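Local coordinates for putative metal resistance protein (Proteus mirabilis, PDB 6C29), which primes the disulfide isomerase activity of ScsC through its periplasmic tandem immunoglobulin-fold domain, the part described here, and probably serves as a protein-disulfide reductase, at residues Leu34-Ala39 with Lys89-Pro94; Val54-Asn59 with Met67-Pro72; Leu109-Cys114 with Thr121-Asn126. One frame throughout, in Å; residues are numbered along the deposited sequence.

Contact 1 of 3, residues Leu34-Ala39 with Lys89-Pro94; sequences LEVQLA and KEVVFP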
loop_
_atom_site.group_PDB
_atom_site.type_symbol
_atom_site.label_atom_id
_atom_site.label_comp_id
_atom_site.label_asym_id
_atom_site.label_seq_id
_atom_site.Cartn_x
_atom_site.Cartn_y
_atom_site.Cartn_z
ATOM N N LEU A 34 -10.118 7.361 3.103
ATOM C CA LEU A 34 -9.801 7.004 4.473
ATOM C C LEU A 34 -8.524 7.716 4.882
ATOM O O LEU A 34 -7.452 7.367 4.416
ATOM C CB LEU A 34 -9.634 5.505 4.622
ATOM C CG LEU A 34 -9.214 5.057 5.991
ATOM C CD1 LEU A 34 -10.313 5.368 7.002
ATOM C CD2 LEU A 34 -8.908 3.567 5.968
ATOM N N GLU A 35 -8.617 8.722 5.743
ATOM C CA GLU A 35 -7.471 9.468 6.225
ATOM C C GLU A 35 -7.009 8.872 7.551
ATOM O O GLU A 35 -7.832 8.583 8.427
ATOM C CB GLU A 35 -7.818 10.942 6.454
ATOM C CG GLU A 35 -8.294 11.672 5.217
ATOM C CD GLU A 35 -8.882 13.036 5.569
ATOM O OE1 GLU A 35 -8.105 14.022 5.708
ATOM O OE2 GLU A 35 -10.111 13.107 5.793
ATOM N N VAL A 36 -5.702 8.697 7.688
ATOM C CA VAL A 36 -5.089 8.216 8.904
ATOM C C VAL A 36 -4.008 9.175 9.331
ATOM O O VAL A 36 -3.087 9.440 8.564
ATOM C CB VAL A 36 -4.501 6.836 8.722
ATOM C CG1 VAL A 36 -3.866 6.365 9.991
ATOM C CG2 VAL A 36 -5.573 5.848 8.271
ATOM N N GLN A 37 -4.134 9.724 10.543
ATOM C CA GLN A 37 -3.155 10.628 11.154
ATOM C C GLN A 37 -2.483 9.929 12.318
ATOM O O GLN A 37 -3.178 9.491 13.225
ATOM C CB GLN A 37 -3.834 11.904 11.665
ATOM C CG GLN A 37 -4.219 12.919 10.602
ATOM C CD GLN A 37 -3.088 13.870 10.213
ATOM O OE1 GLN A 37 -2.167 14.131 10.988
ATOM N NE2 GLN A 37 -3.162 14.389 8.993
ATOM N N LEU A 38 -1.152 9.876 12.316
ATOM C CA LEU A 38 -0.382 9.132 13.294
ATOM C C LEU A 38 0.467 10.030 14.169
ATOM O O LEU A 38 1.079 10.979 13.678
ATOM C CB LEU A 38 0.536 8.187 12.558
ATOM C CG LEU A 38 -0.195 7.207 11.647
ATOM C CD1 LEU A 38 0.790 6.629 10.638
ATOM C CD2 LEU A 38 -0.771 6.081 12.455
ATOM N N ALA A 39 0.551 9.712 15.449
ATOM C CA ALA A 39 1.510 10.403 16.314
ATOM C C ALA A 39 2.962 10.063 16.003
ATOM O O ALA A 39 3.248 9.023 15.405
ATOM C CB ALA A 39 1.230 10.074 17.734
ATOM N N LYS A 89 3.617 9.360 9.711
ATOM C CA LYS A 89 3.011 10.703 9.853
ATOM C C LYS A 89 1.526 10.704 9.486
ATOM O O LYS A 89 0.694 11.028 10.313
ATOM C CB LYS A 89 3.747 11.759 9.012
ATOM C CG LYS A 89 5.284 11.728 9.015
ATOM C CD LYS A 89 5.904 11.913 10.371
ATOM C CE LYS A 89 7.442 11.926 10.245
ATOM N NZ LYS A 89 8.122 11.822 11.565
ATOM N N GLU A 90 1.212 10.396 8.238
ATOM C CA GLU A 90 -0.144 10.414 7.755
ATOM C C GLU A 90 -0.232 9.756 6.405
ATOM O O GLU A 90 0.747 9.750 5.660
ATOM C CB GLU A 90 -0.686 11.834 7.680
ATOM C CG GLU A 90 0.143 12.754 6.875
ATOM C CD GLU A 90 -0.461 14.136 6.915
ATOM O OE1 GLU A 90 -1.365 14.364 6.076
ATOM O OE2 GLU A 90 -0.086 14.936 7.825
ATOM N N VAL A 91 -1.370 9.147 6.131
ATOM C CA VAL A 91 -1.607 8.536 4.848
ATOM C C VAL A 91 -3.103 8.621 4.540
ATOM O O VAL A 91 -3.929 8.586 5.452
ATOM C CB VAL A 91 -1.108 7.076 4.832
ATOM C CG1 VAL A 91 -1.789 6.236 5.916
ATOM C CG2 VAL A 91 -1.301 6.440 3.481
ATOM N N VAL A 92 -3.453 8.732 3.266
ATOM C CA VAL A 92 -4.851 8.761 2.819
ATOM C C VAL A 92 -5.079 7.684 1.784
ATOM O O VAL A 92 -4.420 7.688 0.744
ATOM C CB VAL A 92 -5.236 10.115 2.202
ATOM C CG1 VAL A 92 -6.724 10.126 1.828
ATOM C CG2 VAL A 92 -4.963 11.216 3.165
ATOM N N PHE A 93 -5.981 6.742 2.069
ATOM C CA PHE A 93 -6.295 5.644 1.187
ATOM C C PHE A 93 -7.545 5.951 0.366
ATOM O O PHE A 93 -8.628 6.068 0.933
ATOM C CB PHE A 93 -6.509 4.353 1.991
ATOM C CG PHE A 93 -5.322 3.935 2.806
ATOM C CD1 PHE A 93 -4.213 3.402 2.198
ATOM C CD2 PHE A 93 -5.312 4.062 4.195
ATOM C CE1 PHE A 93 -3.115 3.016 2.927
ATOM C CE2 PHE A 93 -4.208 3.669 4.928
ATOM C CZ PHE A 93 -3.107 3.139 4.294
ATOM N N PRO A 94 -7.417 6.101 -0.961
ATOM C CA PRO A 94 -8.607 6.118 -1.812
ATOM C C PRO A 94 -9.136 4.712 -2.048
ATOM O O PRO A 94 -8.346 3.817 -2.366
ATOM C CB PRO A 94 -8.110 6.740 -3.119
ATOM C CG PRO A 94 -6.610 6.928 -2.961
ATOM C CD PRO A 94 -6.185 6.182 -1.749
HETATM O O HOH W 1 4.473 8.911 12.426
#
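Leu34 and Phe93 exchange a reciprocal pair of backbone hydrogen bonds, Leu34 N to Phe93 O at 2.9 Å and Phe93 N to Leu34 O at 2.8 Å. Val36 and Val91 repeat the pattern two residues on, with Val36 N to Val91 O at 2.9 Å and Val91 N to Val36 O at 3.0 Å. In the first of these, Val36 N lies almost on the extended C=O line of Val91 (C=O...N angle 175°), though its N-H is bent off that line. Leu38 N adds a fifth bond to Lys89 O, at 3.0 Å, and beyond it water 1 accepts from Lys89 N while donating to Ala39 O, bridging the two segments where they leave the ladder. With the strand segments 168° apart in direction, the register is that of antiparallel neighbours; Glu35 with Val92 and Gln37 with Glu90 are the non-hydrogen-bonded pairs.

The side chains of Leu34, Val36, Val91 and Phe93 share one face. Leu34 and Phe93 run side by side, pointing the same way, and meet through Leu34 CD2 and Phe93 CD2 at 4.0 Å. Val36 CG2 reaches the edge of the Phe93 ring at CE2, 4.2 Å away. Val91 lays CG2 over one ring face toward the rim, while its other methyl, CG1, lies 3.9 Å from Val36 CB. On the reverse face Glu35 CG rests alongside both methyls of Val92, and the carboxylate is occupied by a salt bridge from OE2 to Arg19.

The chemistry thus divides by face: Leu34, Val36, Val91 and Phe93 give the interior of the sandwich a hydrocarbon lining, whereas the opposite face carries charged and amide groups at Glu35, Gln37 and Glu90 beside the apolar Val92.

Contact 2 of 3, residues Val54-Asn59 with Met67-Pro72; sequences VAPEIN and MIWHWP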
loop_
_atom_site.group_PDB
_atom_site.type_symbol
_atom_site.label_atom_id
_atom_site.label_comp_id
_atom_site.label_asym_id
_atom_site.label_seq_id
_atom_site.Cartn_x
_atom_site.Cartn_y
_atom_site.Cartn_z
ATOM N N VAL A 54 0.993 -6.211 9.748
ATOM C CA VAL A 54 -0.327 -6.575 9.252
ATOM C C VAL A 54 -0.858 -5.403 8.409
ATOM O O VAL A 54 -0.810 -4.260 8.855
ATOM C CB VAL A 54 -1.302 -6.855 10.417
ATOM C CG1 VAL A 54 -2.637 -7.269 9.863
ATOM C CG2 VAL A 54 -0.697 -7.915 11.359
ATOM N N ALA A 55 -1.314 -5.672 7.197
ATOM C CA ALA A 55 -1.870 -4.607 6.361
ATOM C C ALA A 55 -3.193 -4.119 6.958
ATOM O O ALA A 55 -3.987 -4.924 7.443
ATOM C CB ALA A 55 -2.096 -5.074 4.948
ATOM N N PRO A 56 -3.438 -2.796 6.931
ATOM C CA PRO A 56 -4.780 -2.332 7.342
ATOM C C PRO A 56 -5.841 -2.858 6.396
ATOM O O PRO A 56 -5.577 -3.098 5.221
ATOM C CB PRO A 56 -4.686 -0.811 7.256
ATOM C CG PRO A 56 -3.535 -0.548 6.343
ATOM C CD PRO A 56 -2.569 -1.688 6.498
ATOM N N GLU A 57 -7.058 -3.040 6.908
ATOM C CA GLU A 57 -8.158 -3.505 6.068
ATOM C C GLU A 57 -9.493 -3.036 6.626
ATOM O O GLU A 57 -9.576 -2.707 7.802
ATOM C CB GLU A 57 -8.134 -5.028 5.950
ATOM C CG GLU A 57 -8.469 -5.757 7.221
ATOM C CD GLU A 57 -8.487 -7.264 7.020
ATOM O OE1 GLU A 57 -7.924 -7.734 6.005
ATOM O OE2 GLU A 57 -9.128 -7.966 7.828
ATOM N N ILE A 58 -10.519 -3.021 5.774
ATOM C CA ILE A 58 -11.871 -2.705 6.188
ATOM C C ILE A 58 -12.766 -3.876 5.835
ATOM O O ILE A 58 -12.721 -4.393 4.712
ATOM C CB ILE A 58 -12.434 -1.431 5.515
ATOM C CG1 ILE A 58 -11.647 -0.197 5.936
ATOM C CG2 ILE A 58 -13.902 -1.237 5.903
ATOM C CD1 ILE A 58 -11.992 1.055 5.137
ATOM N N ASN A 59 -13.615 -4.239 6.783
ATOM C CA ASN A 59 -14.678 -5.205 6.541
ATOM C C ASN A 59 -16.008 -4.479 6.620
ATOM O O ASN A 59 -16.379 -3.929 7.662
ATOM C CB ASN A 59 -14.562 -6.342 7.541
ATOM C CG ASN A 59 -13.292 -7.180 7.304
ATOM O OD1 ASN A 59 -13.251 -8.021 6.400
ATOM N ND2 ASN A 59 -12.251 -6.943 8.109
HETATM N N MSE A 67 -14.504 -4.105 -4.639
HETATM C CA MSE A 67 -13.759 -3.119 -3.844
HETATM C C MSE A 67 -12.357 -2.995 -4.414
HETATM O O MSE A 67 -11.684 -3.999 -4.656
HETATM C CB MSE A 67 -13.658 -3.475 -2.348
HETATM C CG MSE A 67 -12.455 -2.748 -1.634
HETATM SE SE MSE A 67 -12.642 -2.189 0.252
HETATM C CE MSE A 67 -11.767 -3.696 1.125
ATOM N N ILE A 68 -11.946 -1.754 -4.650
ATOM C CA ILE A 68 -10.572 -1.421 -5.015
ATOM C C ILE A 68 -9.995 -0.546 -3.906
ATOM O O ILE A 68 -10.539 0.503 -3.583
ATOM C CB ILE A 68 -10.469 -0.657 -6.353
ATOM C CG1 ILE A 68 -11.071 -1.472 -7.498
ATOM C CG2 ILE A 68 -9.012 -0.324 -6.654
ATOM C CD1 ILE A 68 -11.335 -0.649 -8.760
ATOM N N TRP A 69 -8.903 -1.010 -3.305
ATOM C CA TRP A 69 -8.159 -0.245 -2.304
ATOM C C TRP A 69 -6.872 0.228 -2.977
ATOM O O TRP A 69 -6.024 -0.577 -3.382
ATOM C CB TRP A 69 -7.848 -1.100 -1.084
ATOM C CG TRP A 69 -7.134 -0.445 0.050
ATOM C CD1 TRP A 69 -5.884 0.118 0.011
ATOM C CD2 TRP A 69 -7.588 -0.322 1.398
ATOM N NE1 TRP A 69 -5.545 0.590 1.257
ATOM C CE2 TRP A 69 -6.583 0.346 2.127
ATOM C CE3 TRP A 69 -8.766 -0.697 2.063
ATOM C CZ2 TRP A 69 -6.692 0.620 3.480
ATOM C CZ3 TRP A 69 -8.881 -0.416 3.396
ATOM C CH2 TRP A 69 -7.853 0.247 4.098
ATOM N N HIS A 70 -6.757 1.527 -3.150
ATOM C CA HIS A 70 -5.590 2.078 -3.823
ATOM C C HIS A 70 -4.548 2.356 -2.759
ATOM O O HIS A 70 -4.811 2.992 -1.737
ATOM C CB HIS A 70 -5.921 3.368 -4.573
ATOM C CG HIS A 70 -6.963 3.219 -5.626
ATOM N ND1 HIS A 70 -6.673 2.807 -6.908
ATOM C CD2 HIS A 70 -8.291 3.474 -5.605
ATOM C CE1 HIS A 70 -7.786 2.795 -7.624
ATOM N NE2 HIS A 70 -8.781 3.188 -6.855
ATOM N N TRP A 71 -3.341 1.864 -2.985
ATOM C CA TRP A 71 -2.286 2.009 -2.007
ATOM C C TRP A 71 -1.328 3.116 -2.400
ATOM O O TRP A 71 -0.649 3.007 -3.421
ATOM C CB TRP A 71 -1.511 0.707 -1.852
ATOM C CG TRP A 71 -2.314 -0.410 -1.273
ATOM C CD1 TRP A 71 -3.024 -1.339 -1.954
ATOM C CD2 TRP A 71 -2.483 -0.705 0.122
ATOM N NE1 TRP A 71 -3.641 -2.210 -1.073
ATOM C CE2 TRP A 71 -3.327 -1.832 0.208
ATOM C CE3 TRP A 71 -2.027 -0.116 1.303
ATOM C CZ2 TRP A 71 -3.702 -2.380 1.447
ATOM C CZ3 TRP A 71 -2.386 -0.676 2.517
ATOM C CH2 TRP A 71 -3.232 -1.773 2.580
ATOM N N PRO A 72 -1.232 4.175 -1.613
ATOM C CA PRO A 72 -0.231 5.190 -1.884
ATOM C C PRO A 72 1.152 4.594 -1.875
ATOM O O PRO A 72 1.410 3.574 -1.197
ATOM C CB PRO A 72 -0.437 6.204 -0.759
ATOM C CG PRO A 72 -1.905 6.015 -0.392
ATOM C CD PRO A 72 -2.104 4.551 -0.479
#
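Trp69 and Trp71 reach toward Ile58 and Pro56 by different first torsions. In Trp69, CG is anti to the backbone N (chi1 -178°); in Trp71 it is anti to the carbonyl carbon and beside the N (chi1 -66°). Both six-membered rings end up at the 55-58 backbone, although the nearest backbones, at Glu57 and Trp69, stay 9.0 Å apart between CA atoms. The indoles span that distance and meet both side-chain and backbone atoms of 55-58; the two segments share no hydrogen bond here.

Ile58 crosses Trp69 at about a right angle. Its CG1 lies near the plane of the indole, at the edge, 3.8 Å from Trp69 CZ3, and CD1 of Ile58 touches the same carbon at 3.9 Å. Pro56 serves both rings. Its CG sits 4.0 Å from Trp71 CH2, and its CD meets the Trp71 edge in plane. The carbonyl of Pro56 approaches that edge too, with O 3.8 Å from Trp71 CH2, yet the same oxygen stands over one face of Trp69, toward the rim. Ala55 adds its CB, 4.2 Å from Trp71 CH2.

The two indoles also support each other: Trp69 CD1 sits 3.2 Å above the Trp71 plane, over the ring centre, and Trp71 CZ2 lies over a face of Trp69. Each is therefore held by its neighbour on a face as well as by the proline-containing segment. Phe93 meets both indoles, and Ile95 touches both Ile58 and Trp69, which continues the apolar cluster onto strand 90-97.

Strand 57-60 belongs to one sheet and strand 68-69 to the other, each outermost in its sheet. Aromatic and aliphatic side chains packed between two such sheets, here toward the edge, are characteristic of an immunoglobulin-like beta sandwich.

Contact 3 of 3, residues Leu109-Cys114 with Thr121-Asn126; sequences LTLSTC and TDYSLN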
loop_
_atom_site.group_PDB
_atom_site.type_symbol
_atom_site.label_atom_id
_atom_site.label_comp_id
_atom_site.label_asym_id
_atom_site.label_seq_id
_atom_site.Cartn_x
_atom_site.Cartn_y
_atom_site.Cartn_z
ATOM N N LEU A 109 -12.841 -0.744 10.205
ATOM C CA LEU A 109 -11.441 -0.656 9.842
ATOM C C LEU A 109 -10.612 -1.291 10.944
ATOM O O LEU A 109 -10.662 -0.818 12.081
ATOM C CB LEU A 109 -11.011 0.803 9.669
ATOM C CG LEU A 109 -9.512 1.094 9.615
ATOM C CD1 LEU A 109 -8.898 0.563 8.335
ATOM C CD2 LEU A 109 -9.272 2.599 9.774
ATOM N N THR A 110 -9.835 -2.333 10.630
ATOM C CA THR A 110 -8.828 -2.840 11.551
ATOM C C THR A 110 -7.526 -2.162 11.166
ATOM O O THR A 110 -6.890 -2.510 10.150
ATOM C CB THR A 110 -8.706 -4.341 11.499
ATOM O OG1 THR A 110 -9.984 -4.930 11.844
ATOM C CG2 THR A 110 -7.597 -4.818 12.472
ATOM N N LEU A 111 -7.171 -1.135 11.925
ATOM C CA LEU A 111 -5.982 -0.359 11.657
ATOM C C LEU A 111 -4.806 -0.942 12.386
ATOM O O LEU A 111 -4.842 -1.139 13.604
ATOM C CB LEU A 111 -6.157 1.096 12.082
ATOM C CG LEU A 111 -4.943 1.988 11.806
ATOM C CD1 LEU A 111 -4.748 2.198 10.330
ATOM C CD2 LEU A 111 -5.182 3.332 12.507
ATOM N N SER A 112 -3.758 -1.258 11.646
ATOM C CA SER A 112 -2.509 -1.654 12.241
ATOM C C SER A 112 -1.582 -0.464 12.391
ATOM O O SER A 112 -1.420 0.347 11.448
ATOM C CB SER A 112 -1.857 -2.702 11.376
ATOM O OG SER A 112 -1.862 -2.191 10.057
ATOM N N THR A 113 -1.008 -0.307 13.572
ATOM C CA THR A 113 -0.029 0.742 13.798
ATOM C C THR A 113 1.152 0.083 14.460
ATOM O O THR A 113 1.005 -0.918 15.182
ATOM C CB THR A 113 -0.592 1.912 14.643
ATOM O OG1 THR A 113 -1.126 1.434 15.883
ATOM C CG2 THR A 113 -1.713 2.667 13.869
ATOM N N CYS A 114 2.315 0.651 14.239
ATOM C CA CYS A 114 3.540 0.076 14.757
ATOM C C CYS A 114 4.529 1.101 15.263
ATOM O O CYS A 114 4.770 2.110 14.619
ATOM C CB CYS A 114 4.211 -0.752 13.682
ATOM S SG CYS A 114 5.817 -1.393 14.210
ATOM N N THR A 121 -6.237 -2.002 16.015
ATOM C CA THR A 121 -7.321 -1.203 16.586
ATOM C C THR A 121 -8.484 -1.196 15.607
ATOM O O THR A 121 -8.287 -0.926 14.435
ATOM C CB THR A 121 -6.875 0.245 16.869
ATOM O OG1 THR A 121 -5.659 0.235 17.627
ATOM C CG2 THR A 121 -7.977 1.100 17.610
ATOM N N ASP A 122 -9.693 -1.428 16.096
ATOM C CA ASP A 122 -10.894 -1.363 15.262
ATOM C C ASP A 122 -11.561 0.006 15.341
ATOM O O ASP A 122 -11.793 0.514 16.435
ATOM C CB ASP A 122 -11.890 -2.429 15.676
ATOM C CG ASP A 122 -11.508 -3.812 15.186
ATOM O OD1 ASP A 122 -10.536 -3.951 14.418
ATOM O OD2 ASP A 122 -12.220 -4.780 15.555
ATOM N N TYR A 123 -11.894 0.573 14.188
ATOM C CA TYR A 123 -12.635 1.826 14.068
ATOM C C TYR A 123 -13.926 1.572 13.313
ATOM O O TYR A 123 -13.895 1.016 12.223
ATOM C CB TYR A 123 -11.796 2.892 13.339
ATOM C CG TYR A 123 -10.576 3.322 14.096
ATOM C CD1 TYR A 123 -9.398 2.611 14.027
ATOM C CD2 TYR A 123 -10.584 4.458 14.886
ATOM C CE1 TYR A 123 -8.280 2.991 14.740
ATOM C CE2 TYR A 123 -9.481 4.835 15.597
ATOM C CZ TYR A 123 -8.321 4.116 15.511
ATOM O OH TYR A 123 -7.197 4.468 16.219
ATOM N N SER A 124 -15.060 1.985 13.864
ATOM C CA SER A 124 -16.334 1.799 13.191
ATOM C C SER A 124 -16.617 2.999 12.314
ATOM O O SER A 124 -16.688 4.137 12.806
ATOM C CB SER A 124 -17.453 1.604 14.204
ATOM O OG SER A 124 -17.271 0.394 14.898
ATOM N N LEU A 125 -16.733 2.739 11.013
ATOM C CA LEU A 125 -16.967 3.769 10.003
ATOM C C LEU A 125 -18.436 3.710 9.602
ATOM O O LEU A 125 -18.876 2.744 9.038
ATOM C CB LEU A 125 -16.058 3.534 8.790
ATOM C CG LEU A 125 -14.594 3.327 9.120
ATOM C CD1 LEU A 125 -13.857 3.026 7.810
ATOM C CD2 LEU A 125 -14.031 4.559 9.842
ATOM N N ASN A 126 -19.180 4.765 9.893
ATOM C CA ASN A 126 -20.579 4.854 9.541
ATOM C C ASN A 126 -20.778 6.046 8.618
ATOM O O ASN A 126 -20.529 7.189 8.992
ATOM C CB ASN A 126 -21.411 4.968 10.829
ATOM C CG ASN A 126 -21.179 3.783 11.760
ATOM O OD1 ASN A 126 -21.320 2.623 11.364
ATOM N ND2 ASN A 126 -20.792 4.072 12.997
HETATM O O HOH W 2 -3.680 0.473 15.652
#
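Leu109, Thr110 and Leu111 pair with Tyr123, Asp122 and Thr121 in an antiparallel beta hairpin, formed by strands 104-114 and 118-128 in the three-stranded sheet of the sandwich. Two reciprocal backbone pairs define it. Leu109 N donates to Tyr123 O at 2.9 Å and Tyr123 N returns to Leu109 O at 2.8 Å; Leu111 N reaches Thr121 O at 2.8 Å and Thr121 N reaches Leu111 O at 2.9 Å. The segments run 143° apart in direction, well short of 180°, consistent with a marked twist of the hairpin.

Thr110 and Asp122, the non-hydrogen-bonded pair between these rungs, lie side by side and are joined through their side chains. Chi1 of -60° sets Thr110 OG1 anti to its carbonyl carbon, from where it donates to Asp122 OD1 at 2.8 Å. It meets the carboxylate on the syn side, 34° out of the plane. On the other face, Leu111 crosses Tyr123 at a slant, its CD2 coming to 3.8 Å from Tyr123 CE1. Leu109 packs there as well, its CB 4.1 Å from Leu125 CD1.

Water 2 donates to Leu111 O and also binds Thr113 OG1 and Thr121 OG1, so it links that carbonyl to the two threonine hydroxyls. The two hydroxyls have protein partners too: His15 for Thr113 and Asn13 for Thr121.

Past these rungs Thr113 pairs with Ile119 in the backbone, and Cys114 closes the first strand, consistent with a redox cysteine near the hairpin turn as in the DsbD N-terminal family. Strand 57-60 flanks 104-114 on its far side through Thr110 and Glu57, while Ala16 and Val18 of strand 16-24 pack on Leu111 and Tyr123 from the opposing sheet, with Met10 of strand 8-10 also against Tyr123.

In the fold
The three contacts lie within one immunoglobulin-like domain, their centres 11 to 12 Å apart. Contact 1 continues into contact 2 through strand 90-97: Pro94 O is 2.9 Å from His70 N, a probable hydrogen bond, and Phe93 CD1 packs 3.3 Å from Trp69 NE1. Contact 2 meets contact 3 by sheet pairing, with Glu57 O 2.9 Å from Thr110 N; beside it the Ser112 side chain bonds the backbone, OG lying 2.6 Å from Val54 O. Contacts 1 and 3 face each other across the core, Leu34 CD2 lying 3.8 Å from Leu109 CD1 and Leu38 CD2 equally far from Thr113 CG2. That last pair adjoins Cys114, which probably belongs to the cysteine active site.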